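Ancylostoma secreted protein 1 (Necator americanus, PDB 3NT8) is a secreted two-CAP-domain protein probably associated with the transition of infective hookworm larvae to parasitism. Local coordinates at residues Asp42-Ala47 and Leu160-Lys165; Ser124-Gly129 and Cys175-Val180; Val244-Arg249 and Glu418-Ala423; Cys278-Ser283 and Pro302-Asn307; Ile398-Met401 and Ser406-Ser409. All coordinates share one frame; numbering follows the deposited sequence.

Contact 1: residues Asp42-Ala47 and Leu160-Lys165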
# COMPACT_ATOMS: atom_id res chain seq x y z
N ASP A 42 -1.87 -18.33 15.49
CA ASP A 42 -2.56 -19.40 14.78
C ASP A 42 -3.92 -18.94 14.23
O ASP A 42 -4.32 -19.29 13.09
CB ASP A 42 -2.78 -20.60 15.73
CG ASP A 42 -1.50 -21.36 16.01
OD1 ASP A 42 -0.46 -21.09 15.34
OD2 ASP A 42 -1.56 -22.26 16.87
N PHE A 43 -4.66 -18.19 15.05
CA PHE A 43 -5.99 -17.76 14.61
C PHE A 43 -5.82 -16.90 13.32
O PHE A 43 -6.60 -17.00 12.35
CB PHE A 43 -6.73 -17.01 15.73
CG PHE A 43 -8.20 -16.76 15.44
CD1 PHE A 43 -9.20 -17.48 16.12
CD2 PHE A 43 -8.59 -15.80 14.50
CE1 PHE A 43 -10.53 -17.26 15.84
CE2 PHE A 43 -9.94 -15.58 14.23
CZ PHE A 43 -10.91 -16.30 14.92
N HIS A 44 -4.80 -16.06 13.28
CA HIS A 44 -4.66 -15.19 12.13
C HIS A 44 -4.28 -16.01 10.90
O HIS A 44 -4.85 -15.80 9.84
CB HIS A 44 -3.64 -14.08 12.34
CG HIS A 44 -4.15 -12.88 13.11
ND1 HIS A 44 -4.21 -12.84 14.49
CD2 HIS A 44 -4.55 -11.65 12.69
CE1 HIS A 44 -4.66 -11.65 14.88
NE2 HIS A 44 -4.86 -10.91 13.81
N ASN A 45 -3.29 -16.91 11.03
CA ASN A 45 -2.81 -17.70 9.88
C ASN A 45 -3.77 -18.76 9.37
O ASN A 45 -3.77 -19.09 8.19
CB ASN A 45 -1.49 -18.36 10.21
CG ASN A 45 -0.41 -17.38 10.30
OD1 ASN A 45 -0.39 -16.41 9.54
ND2 ASN A 45 0.50 -17.58 11.26
N ASN A 46 -4.55 -19.34 10.27
CA ASN A 46 -5.56 -20.28 9.87
C ASN A 46 -6.65 -19.60 9.06
O ASN A 46 -7.17 -20.18 8.09
CB ASN A 46 -6.18 -21.01 11.08
CG ASN A 46 -5.17 -21.91 11.77
OD1 ASN A 46 -4.29 -22.42 11.10
ND2 ASN A 46 -5.28 -22.09 13.08
N ALA A 47 -7.06 -18.41 9.51
CA ALA A 47 -8.08 -17.63 8.83
C ALA A 47 -7.53 -17.06 7.53
O ALA A 47 -8.26 -17.04 6.52
CB ALA A 47 -8.65 -16.47 9.75
N LEU A 160 3.12 -9.58 13.04
CA LEU A 160 2.00 -9.52 13.97
C LEU A 160 2.51 -9.26 15.39
O LEU A 160 3.51 -9.86 15.79
CB LEU A 160 1.23 -10.85 13.96
CG LEU A 160 0.06 -10.92 14.95
CD1 LEU A 160 -0.98 -9.91 14.61
CD2 LEU A 160 -0.56 -12.33 15.10
N GLY A 161 1.81 -8.41 16.16
CA GLY A 161 2.12 -8.24 17.59
C GLY A 161 0.85 -8.03 18.40
O GLY A 161 0.10 -7.08 18.15
N CYS A 162 0.60 -8.93 19.35
CA CYS A 162 -0.62 -8.78 20.17
C CYS A 162 -0.29 -8.87 21.68
O CYS A 162 0.73 -9.48 22.05
CB CYS A 162 -1.70 -9.82 19.80
SG CYS A 162 -2.13 -10.14 18.08
N ALA A 163 -1.19 -8.29 22.50
CA ALA A 163 -1.09 -8.27 23.94
C ALA A 163 -2.48 -7.97 24.56
O ALA A 163 -3.29 -7.34 23.90
CB ALA A 163 -0.01 -7.21 24.38
N TYR A 164 -2.78 -8.47 25.77
CA TYR A 164 -3.94 -8.02 26.57
C TYR A 164 -3.43 -7.42 27.90
O TYR A 164 -2.28 -7.60 28.24
CB TYR A 164 -4.98 -9.11 26.79
CG TYR A 164 -4.42 -10.35 27.45
CD1 TYR A 164 -4.04 -10.34 28.82
CD2 TYR A 164 -4.20 -11.49 26.72
CE1 TYR A 164 -3.47 -11.47 29.42
CE2 TYR A 164 -3.63 -12.61 27.30
CZ TYR A 164 -3.26 -12.59 28.65
OH TYR A 164 -2.69 -13.69 29.22
N LYS A 165 -4.26 -6.62 28.58
CA LYS A 165 -3.98 -6.11 29.91
C LYS A 165 -5.27 -6.09 30.71
O LYS A 165 -6.24 -5.57 30.22
CB LYS A 165 -3.42 -4.71 29.85
CG LYS A 165 -2.95 -4.13 31.16
CD LYS A 165 -1.76 -4.85 31.75
CE LYS A 165 -1.38 -4.10 33.06
NZ LYS A 165 -0.09 -4.53 33.72
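The isopropyl end of Leu160 covers one face of the His44 imidazole. CD1 of Leu160 lies 4.2 Å from the centroid of the His44 ring and 14° off its normal, which defines a CH-pi contact. The second methyl reaches a different part of the same face, with CD2 of Leu160 3.7 Å from ND1 of His44. In Leu160 the CG atom is anti to the backbone N (chi1 177°), so both methyls are carried away from the strand and toward the helix.

A sulfur-aromatic contact follows, and it is looser. SG of Cys162 stands 5.2 Å from the centroid of the His44 ring in an oblique position, with CE1 of His44 the closest ring atom to SG of Cys162 at 4.3 Å. This sulfur is half of the disulfide to Cys175.

No hydrogen bond links the two segments, yet both imidazole nitrogens are hydrogen-bonded outside the contact. ND1 bonds to Phe40 O one turn earlier in the helix, and NE2 bonds to Tyr177 OH. Two bonds at separate points of the ring fix its rotation and thereby present a defined face to Leu160.

Between these two segments the buried His44 is the only helix residue that touches the strand; further along, Asp36 of the helix bonds Tyr164 OH. Such helix-on-sheet packing is characteristic of the alpha-beta-alpha sandwich of the CAP domain.

Contact 2: residues Ser124-Gly129 and Cys175-Val180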
# COMPACT_ATOMS: atom_id res chain seq x y z
N SER A 124 -12.42 -13.49 16.81
CA SER A 124 -13.53 -13.89 15.98
C SER A 124 -14.55 -12.80 15.76
O SER A 124 -15.22 -12.74 14.69
CB SER A 124 -14.14 -15.23 16.45
OG SER A 124 -14.83 -15.18 17.68
N GLY A 125 -14.67 -11.92 16.75
CA GLY A 125 -15.43 -10.66 16.65
C GLY A 125 -14.82 -9.68 15.61
O GLY A 125 -15.57 -9.06 14.82
N TRP A 126 -13.51 -9.54 15.61
CA TRP A 126 -12.78 -8.78 14.55
C TRP A 126 -13.02 -9.36 13.18
O TRP A 126 -13.32 -8.64 12.24
CB TRP A 126 -11.28 -8.72 14.84
CG TRP A 126 -10.91 -7.90 16.00
CD1 TRP A 126 -11.69 -6.91 16.60
CD2 TRP A 126 -9.68 -7.92 16.74
NE1 TRP A 126 -11.00 -6.36 17.64
CE2 TRP A 126 -9.79 -6.97 17.78
CE3 TRP A 126 -8.50 -8.63 16.63
CZ2 TRP A 126 -8.76 -6.71 18.70
CZ3 TRP A 126 -7.49 -8.39 17.57
CH2 TRP A 126 -7.63 -7.44 18.59
N TRP A 127 -12.88 -10.68 13.11
CA TRP A 127 -12.97 -11.42 11.88
C TRP A 127 -14.41 -11.41 11.24
O TRP A 127 -14.53 -11.50 10.01
CB TRP A 127 -12.43 -12.87 12.12
CG TRP A 127 -12.23 -13.64 10.76
CD1 TRP A 127 -13.11 -14.51 10.17
CD2 TRP A 127 -11.14 -13.48 9.82
NE1 TRP A 127 -12.61 -14.95 8.97
CE2 TRP A 127 -11.42 -14.32 8.71
CE3 TRP A 127 -9.95 -12.74 9.83
CZ2 TRP A 127 -10.55 -14.44 7.65
CZ3 TRP A 127 -9.09 -12.86 8.76
CH2 TRP A 127 -9.40 -13.70 7.67
N SER A 128 -15.46 -11.19 12.05
CA SER A 128 -16.83 -11.43 11.66
C SER A 128 -17.32 -10.30 10.74
O SER A 128 -18.43 -10.33 10.26
CB SER A 128 -17.80 -11.66 12.87
OG SER A 128 -17.87 -10.53 13.75
N GLY A 129 -16.45 -9.28 10.55
CA GLY A 129 -16.68 -8.18 9.65
C GLY A 129 -17.17 -8.64 8.29
O GLY A 129 -18.18 -8.14 7.79
N CYS A 175 -4.10 -5.95 18.84
CA CYS A 175 -3.08 -6.51 17.93
C CYS A 175 -2.73 -5.37 17.03
O CYS A 175 -3.60 -4.56 16.69
CB CYS A 175 -3.62 -7.68 17.06
SG CYS A 175 -3.99 -9.23 17.87
N ILE A 176 -1.44 -5.30 16.67
CA ILE A 176 -0.93 -4.35 15.70
C ILE A 176 -0.28 -5.10 14.55
O ILE A 176 0.15 -6.25 14.73
CB ILE A 176 0.13 -3.34 16.31
CG1 ILE A 176 1.13 -4.05 17.19
CG2 ILE A 176 -0.50 -2.23 17.07
CD1 ILE A 176 2.31 -3.20 17.43
N TYR A 177 -0.23 -4.46 13.39
CA TYR A 177 0.12 -5.16 12.13
C TYR A 177 0.98 -4.25 11.31
O TYR A 177 0.70 -3.07 11.25
CB TYR A 177 -1.16 -5.45 11.30
CG TYR A 177 -2.21 -6.20 12.04
CD1 TYR A 177 -2.40 -7.58 11.83
CD2 TYR A 177 -3.08 -5.55 12.89
CE1 TYR A 177 -3.40 -8.25 12.48
CE2 TYR A 177 -4.08 -6.24 13.53
CZ TYR A 177 -4.25 -7.58 13.31
OH TYR A 177 -5.19 -8.29 13.98
N ASN A 178 2.02 -4.77 10.68
CA ASN A 178 2.91 -3.96 9.88
C ASN A 178 2.37 -3.66 8.46
O ASN A 178 3.16 -3.32 7.55
CB ASN A 178 4.30 -4.61 9.78
CG ASN A 178 4.30 -5.90 8.92
OD1 ASN A 178 3.26 -6.55 8.74
ND2 ASN A 178 5.48 -6.29 8.40
N GLY A 179 1.06 -3.79 8.26
CA GLY A 179 0.46 -3.41 6.99
C GLY A 179 -0.87 -2.74 7.29
O GLY A 179 -1.52 -3.04 8.32
N VAL A 180 -1.29 -1.88 6.36
CA VAL A 180 -2.53 -1.14 6.47
C VAL A 180 -3.62 -1.69 5.49
O VAL A 180 -3.45 -1.64 4.26
CB VAL A 180 -2.23 0.38 6.26
CG1 VAL A 180 -3.50 1.21 6.36
CG2 VAL A 180 -1.17 0.84 7.30
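A Cys sulfur-aromatic contact in the core of the first CAP domain joins Trp126 of helix 119-127 to Cys175 of strand 170-177. The sulfur, disulfide-bonded to Cys162, approaches the indole at its edge, not over a face. SG of Cys175 is 4.9 Å from the centroid of the six-membered ring of Trp126, and the 84° inclination to the ring normal places it nearly in the ring plane. The touching corner is CZ3: it lies 3.6 Å from SG of Cys175 and 4.0 Å from CB of Cys175. The adjacent corner, CH2 of Trp126, reaches the strand backbone, 3.8 Å from N of Cys175.

Tyr177, two residues further along the strand, offers a lesser contact, its OH being 4.3 Å from CE3 of Trp126 in an oblique position. That hydroxyl is engaged by His44 NE2, so it has a polar partner despite facing carbon here. At the other end of the indole, NE1 of Trp126 makes a weak hydrogen bond to Thr103 O.

Within segment 124-129, OG of Ser128 donates to O of Gly125 over 2.9 Å. The donor is tilted 34° out of the carbonyl plane, and the angle at the oxygen is 117°. Met152 of helix 147-153 also packs on both Trp126 and Tyr177.

Helix 119-127 thus packs an indole edge on the Cys162-Cys175 disulfide at the sheet, as in the alpha-beta-alpha sandwich of CAP domains.

Contact 3: residues Val244-Arg249 and Glu418-Ala423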
# COMPACT_ATOMS: atom_id res chain seq x y z
N VAL A 244 6.92 0.82 -10.36
CA VAL A 244 5.47 1.06 -10.28
C VAL A 244 5.02 2.11 -11.30
O VAL A 244 4.00 1.94 -11.97
CB VAL A 244 4.97 1.38 -8.87
CG1 VAL A 244 3.44 1.65 -8.90
CG2 VAL A 244 5.25 0.22 -7.90
N HIS A 245 5.79 3.17 -11.47
CA HIS A 245 5.50 4.15 -12.54
C HIS A 245 5.50 3.56 -13.91
O HIS A 245 4.50 3.68 -14.65
CB HIS A 245 6.38 5.38 -12.49
CG HIS A 245 5.92 6.38 -11.46
ND1 HIS A 245 5.91 6.11 -10.09
CD2 HIS A 245 5.45 7.65 -11.59
CE1 HIS A 245 5.46 7.16 -9.44
NE2 HIS A 245 5.15 8.10 -10.32
N ASN A 246 6.60 2.93 -14.25
CA ASN A 246 6.78 2.38 -15.58
C ASN A 246 5.83 1.30 -15.96
O ASN A 246 5.45 1.25 -17.11
CB ASN A 246 8.23 1.95 -15.85
CG ASN A 246 9.09 3.13 -16.32
OD1 ASN A 246 8.62 3.92 -17.10
ND2 ASN A 246 10.36 3.24 -15.87
N GLU A 247 5.47 0.44 -15.00
CA GLU A 247 4.57 -0.62 -15.24
C GLU A 247 3.14 -0.12 -15.51
O GLU A 247 2.41 -0.71 -16.29
CB GLU A 247 4.58 -1.59 -14.06
CG GLU A 247 5.81 -2.44 -14.04
CD GLU A 247 5.72 -3.64 -13.12
OE1 GLU A 247 4.72 -3.80 -12.38
OE2 GLU A 247 6.67 -4.44 -13.14
N PHE A 248 2.76 0.95 -14.83
CA PHE A 248 1.52 1.60 -15.10
C PHE A 248 1.54 2.33 -16.46
O PHE A 248 0.56 2.24 -17.22
CB PHE A 248 1.17 2.57 -13.98
CG PHE A 248 0.51 1.94 -12.75
CD1 PHE A 248 -0.49 1.00 -12.87
CD2 PHE A 248 0.82 2.44 -11.46
CE1 PHE A 248 -1.19 0.44 -11.74
CE2 PHE A 248 0.14 1.88 -10.31
CZ PHE A 248 -0.90 0.88 -10.49
N ARG A 249 2.64 3.00 -16.79
CA ARG A 249 2.73 3.64 -18.10
C ARG A 249 2.74 2.59 -19.23
O ARG A 249 2.22 2.85 -20.32
CB ARG A 249 4.01 4.46 -18.18
CG ARG A 249 3.91 5.76 -17.43
CD ARG A 249 5.24 6.41 -17.20
NE ARG A 249 5.72 7.08 -18.39
CZ ARG A 249 5.39 8.31 -18.73
NH1 ARG A 249 4.55 9.04 -17.95
NH2 ARG A 249 5.85 8.83 -19.85
N GLU A 418 5.77 -4.05 -24.45
CA GLU A 418 5.91 -3.07 -23.34
C GLU A 418 5.30 -1.68 -23.71
O GLU A 418 4.52 -1.13 -22.95
CB GLU A 418 7.39 -2.96 -22.92
CG GLU A 418 7.66 -2.19 -21.70
CD GLU A 418 9.14 -1.85 -21.50
OE1 GLU A 418 9.89 -1.74 -22.48
OE2 GLU A 418 9.56 -1.65 -20.33
N GLY A 419 5.64 -1.13 -24.88
CA GLY A 419 4.98 0.05 -25.43
C GLY A 419 5.56 1.35 -24.91
O GLY A 419 4.87 2.35 -24.83
N LEU A 420 6.85 1.34 -24.58
CA LEU A 420 7.57 2.48 -24.01
C LEU A 420 8.81 2.86 -24.84
O LEU A 420 9.68 2.02 -25.05
CB LEU A 420 8.00 2.15 -22.57
CG LEU A 420 6.90 1.99 -21.50
CD1 LEU A 420 7.47 1.45 -20.18
CD2 LEU A 420 6.14 3.26 -21.25
N CYS A 421 8.86 4.11 -25.31
CA CYS A 421 10.02 4.62 -26.04
C CYS A 421 11.21 4.87 -25.10
O CYS A 421 11.10 5.57 -24.10
CB CYS A 421 9.68 5.90 -26.81
SG CYS A 421 8.08 5.95 -27.66
N SER A 422 12.36 4.32 -25.44
CA SER A 422 13.53 4.38 -24.57
C SER A 422 14.73 4.65 -25.45
O SER A 422 14.82 4.17 -26.59
CB SER A 422 13.70 3.03 -23.80
OG SER A 422 14.69 3.04 -22.76
N ALA A 423 15.64 5.45 -24.93
CA ALA A 423 17.00 5.44 -25.50
C ALA A 423 18.10 4.95 -24.49
O ALA A 423 19.03 4.24 -24.90
CB ALA A 423 17.34 6.79 -26.19
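NH1 of Arg249, whose CB touches Leu420, is gripped by two backbone carbonyls, Met362 O and Trp364 O, while NH2 bonds to Leu272 O. The guanidinium is therefore held by backbone carbonyls outside the contact, on a chain that bends about its CG-CD bond (chi3 78°), and it is CB that meets Leu420.

Leu420 supplies nearly all of the contact from segment 418-423. Its two methyls divide between residues three apart on the helix. CD2 lies 3.9 Å from CB of Arg249 and 4.0 Å from the carbonyl carbon C of Arg249. CD1 turns to Asn246, 3.7 Å from the backbone O of Asn246 and 4.1 Å from its OD1. Since OD1 of Asn246 is already bonded to Met274 N, the methyl does not deprive that oxygen of a partner. The leucine thus rests on helix backbone as much as on side chains. No hydrogen bond crosses between the segments, so the evidence is of van der Waals packing alone, with 142 Å² of surface buried.

Beside it, Glu418 O accepts from Ser250 OG of the helix and from Arg254 NE just beyond it. Helix 235-253 therefore carries the C-terminal tail along the flank bearing Asn246 and Arg249, whereas Phe248 stacks with Trp330 of helix 318-330, and His245 and Phe248 pack on Met362 of helix 357-363.

Contact 4: residues Cys278-Ser283 and Pro302-Asn307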
# COMPACT_ATOMS: atom_id res chain seq x y z
N CYS A 278 18.84 11.68 -10.09
CA CYS A 278 19.31 12.09 -8.79
C CYS A 278 18.97 13.53 -8.44
O CYS A 278 18.61 13.83 -7.27
CB CYS A 278 20.82 11.82 -8.70
SG CYS A 278 21.17 10.06 -8.67
N GLU A 279 19.09 14.43 -9.42
CA GLU A 279 18.86 15.86 -9.22
C GLU A 279 17.38 16.11 -8.90
O GLU A 279 17.03 17.00 -8.11
CB GLU A 279 19.33 16.72 -10.45
CG GLU A 279 20.84 16.65 -10.76
CD GLU A 279 21.75 17.23 -9.62
OE1 GLU A 279 22.23 18.39 -9.79
OE2 GLU A 279 22.00 16.55 -8.58
N VAL A 280 16.52 15.37 -9.60
CA VAL A 280 15.11 15.49 -9.44
C VAL A 280 14.81 14.92 -8.05
O VAL A 280 13.89 15.37 -7.36
CB VAL A 280 14.30 14.75 -10.55
CG1 VAL A 280 12.84 14.83 -10.27
CG2 VAL A 280 14.57 15.34 -11.98
N GLU A 281 15.55 13.89 -7.65
CA GLU A 281 15.38 13.39 -6.29
C GLU A 281 15.81 14.44 -5.25
O GLU A 281 15.15 14.61 -4.25
CB GLU A 281 16.21 12.13 -6.07
CG GLU A 281 15.91 11.41 -4.75
CD GLU A 281 16.84 10.19 -4.53
OE1 GLU A 281 18.04 10.39 -4.22
OE2 GLU A 281 16.39 9.04 -4.70
N ALA A 282 16.92 15.09 -5.49
CA ALA A 282 17.49 16.04 -4.51
C ALA A 282 16.48 17.16 -4.36
O ALA A 282 16.33 17.69 -3.27
CB ALA A 282 18.81 16.61 -5.01
N SER A 283 15.77 17.48 -5.46
CA SER A 283 14.77 18.53 -5.39
C SER A 283 13.52 18.03 -4.64
O SER A 283 12.81 18.77 -3.92
CB SER A 283 14.44 19.01 -6.83
OG SER A 283 13.41 19.94 -6.81
N PRO A 302 12.16 24.00 -10.56
CA PRO A 302 11.96 24.67 -11.86
C PRO A 302 11.84 23.66 -13.00
O PRO A 302 12.71 22.79 -13.16
CB PRO A 302 13.19 25.58 -11.99
CG PRO A 302 14.25 24.95 -11.08
CD PRO A 302 13.51 24.22 -10.01
N GLY A 303 10.76 23.80 -13.77
CA GLY A 303 10.40 22.92 -14.89
C GLY A 303 10.01 21.47 -14.48
O GLY A 303 10.23 20.53 -15.23
N LEU A 304 9.46 21.31 -13.28
CA LEU A 304 9.17 19.98 -12.71
C LEU A 304 7.75 19.93 -12.25
O LEU A 304 7.24 20.88 -11.64
CB LEU A 304 10.10 19.71 -11.53
CG LEU A 304 11.60 19.49 -11.86
CD1 LEU A 304 12.49 19.39 -10.60
CD2 LEU A 304 11.82 18.29 -12.62
N GLY A 305 7.10 18.81 -12.53
CA GLY A 305 5.76 18.49 -11.97
C GLY A 305 5.91 17.83 -10.59
O GLY A 305 7.01 17.54 -10.19
N GLU A 306 4.81 17.58 -9.88
CA GLU A 306 4.90 17.15 -8.47
C GLU A 306 3.66 16.42 -8.03
O GLU A 306 2.51 16.86 -8.30
CB GLU A 306 5.12 18.32 -7.51
CG GLU A 306 5.50 17.89 -6.07
CD GLU A 306 5.86 19.03 -5.17
OE1 GLU A 306 4.95 19.85 -4.90
OE2 GLU A 306 6.98 19.08 -4.67
N ASN A 307 3.90 15.31 -7.35
CA ASN A 307 2.83 14.55 -6.66
C ASN A 307 3.12 14.41 -5.18
O ASN A 307 4.23 14.11 -4.83
CB ASN A 307 2.60 13.18 -7.31
CG ASN A 307 1.72 13.25 -8.57
OD1 ASN A 307 1.03 14.22 -8.80
ND2 ASN A 307 1.75 12.18 -9.38
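Leu304, the residue of segment 302-307 that meets Val280 and Ser283, is reached through a turn. Pro302 leads into it. Gly303 follows with positive phi (67°), and the chain then straightens so that Leu304 faces the helix.

Both methyls of Leu304 are used. CD2 packs on the valine, 4.1 Å from CG2 of Val280, and CD1 approaches the serine hydroxyl, 3.9 Å from OG of Ser283. Val280 and Ser283 are separated by three positions, hence nearly a turn, and the forked leucine spans them. With CG of Leu304 anti to its own carbonyl carbon (chi1 -70°) and the chain extended beyond it, the fork is thrust outward from the backbone. The side chains of Val280 and Leu304 cross obliquely, so they meet at methyl ends and do not lie along one another. OG of Ser283 is hydrogen-bonded to Gln386 OE1, and the side chains of Val280 and Leu304 also touch Gln386.

This is one helix-sheet interface of the alpha-beta-alpha sandwich of the second CAP domain: helix 278-288 packs on the residue leading into edge strand 305-311, and on Gln386 of its neighbour 381-388.

At Gly305 the strand begins, with backbone hydrogen bonding to Tyr387. The carboxylate oxygens of Glu306, the next residue, bond to His295 ND1 and Ser296 OG. Asn307 continues the strand, pairing through its backbone with Cys385, while its ND2 bonds to His358 O.

Contact 5: residues Ile398-Met401 and Ser406-Ser409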
# COMPACT_ATOMS: atom_id res chain seq x y z
N ILE A 398 -3.06 14.13 -22.32
CA ILE A 398 -2.14 13.57 -21.33
C ILE A 398 -1.06 12.79 -22.09
O ILE A 398 0.13 12.81 -21.73
CB ILE A 398 -2.85 12.66 -20.31
CG1 ILE A 398 -3.99 13.38 -19.61
CG2 ILE A 398 -1.85 12.03 -19.29
CD1 ILE A 398 -5.07 12.39 -19.13
N TYR A 399 -1.46 12.09 -23.13
CA TYR A 399 -0.50 11.39 -24.00
C TYR A 399 -1.07 11.32 -25.42
O TYR A 399 -2.32 11.32 -25.61
CB TYR A 399 -0.12 10.01 -23.46
CG TYR A 399 -1.27 9.06 -23.11
CD1 TYR A 399 -1.95 8.36 -24.12
CD2 TYR A 399 -1.62 8.86 -21.80
CE1 TYR A 399 -2.96 7.50 -23.83
CE2 TYR A 399 -2.62 7.97 -21.46
CZ TYR A 399 -3.30 7.30 -22.50
OH TYR A 399 -4.30 6.43 -22.27
N THR A 400 -0.16 11.30 -26.41
CA THR A 400 -0.54 11.22 -27.82
C THR A 400 -1.05 9.81 -28.09
O THR A 400 -0.39 8.78 -27.74
CB THR A 400 0.66 11.46 -28.76
OG1 THR A 400 1.21 12.74 -28.47
CG2 THR A 400 0.20 11.43 -30.27
N MET A 401 -2.18 9.77 -28.75
CA MET A 401 -2.93 8.59 -28.95
C MET A 401 -2.64 7.88 -30.28
O MET A 401 -2.55 8.52 -31.37
CB MET A 401 -4.44 8.93 -28.80
CG MET A 401 -4.91 9.17 -27.38
SD MET A 401 -6.63 9.67 -27.33
CE MET A 401 -6.39 11.40 -27.85
N SER A 406 4.53 3.68 -32.30
CA SER A 406 4.28 4.26 -33.63
C SER A 406 4.94 5.58 -33.86
O SER A 406 5.32 5.86 -34.98
CB SER A 406 2.77 4.52 -33.86
OG SER A 406 2.11 3.31 -34.24
N GLN A 407 5.03 6.39 -32.80
CA GLN A 407 5.45 7.77 -32.91
C GLN A 407 6.64 8.07 -32.05
O GLN A 407 6.91 9.25 -31.79
CB GLN A 407 4.32 8.75 -32.59
CG GLN A 407 3.21 8.82 -33.65
CD GLN A 407 2.10 9.78 -33.33
OE1 GLN A 407 2.35 10.93 -33.05
NE2 GLN A 407 0.85 9.31 -33.39
N CYS A 408 7.37 7.02 -31.64
CA CYS A 408 8.68 7.18 -30.92
C CYS A 408 9.71 7.93 -31.77
O CYS A 408 9.78 7.77 -32.99
CB CYS A 408 9.30 5.85 -30.46
SG CYS A 408 8.34 4.85 -29.27
N SER A 409 10.51 8.74 -31.11
CA SER A 409 11.54 9.52 -31.73
C SER A 409 12.52 8.66 -32.62
O SER A 409 12.92 7.56 -32.24
CB SER A 409 12.25 10.27 -30.60
OG SER A 409 13.44 10.84 -31.05
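Thr400 and Gln407 meet with their side chains at about a right angle, the methyl of the threonine set against the carboxamide of the glutamine. CG2 of Thr400 does all the touching from its side. It lies 3.5 Å from OE1 of Gln407 and 3.8 Å from NE2 of Gln407, with CD of Gln407 behind them at 4.0 Å, so the methyl leans somewhat toward the oxygen.

Torsions explain the approach from both sides. In Thr400 the CG2 branch is anti to the backbone N, while OG1 takes the place beside that nitrogen (chi1 -58°). Gln407 is extended beyond CG (chi2 180°) and so carries its amide across to the other segment.

Met401 adds only a backbone atom: its O is 4.0 Å from NE2 of Gln407, too long for a hydrogen bond. The peptide backbones of Thr400 and Gln407 both hydrogen-bond to Ala269, which helps hold the two loop segments near each other, and Cys408 is tied to Cys421 by a disulfide.

Chemically, a methyl set obliquely above the amide offers mainly dispersion and no hydrogen bond. With 79 Å² buried at the surface, the side-chain contact itself is probably weak.

How the contacts relate
From the N terminus, contact 1 joins helix 34-52 to strand 159-167, closing a loop of 112 intervening residues. Contact 2 opens within that loop and closes beyond it, so the two cross; adjacent strands 159-167 and 170-177 and the bond between their cysteines unite them in the first CAP domain. Contacts 3 to 5 all come after these two along the chain and do not touch them, the nearest atoms of contacts 2 and 3 being about 15 Å apart. Contact 3 spans 168 residues, bringing the C-terminal tail to helix 235-253. Inside its span lie contact 4, between helix 278-288 and the lead-in to strand 305-311, and then contact 5, a short local closure in the tail. Contacts 3 and 5 are linked by the Cys408-Cys421 disulfide.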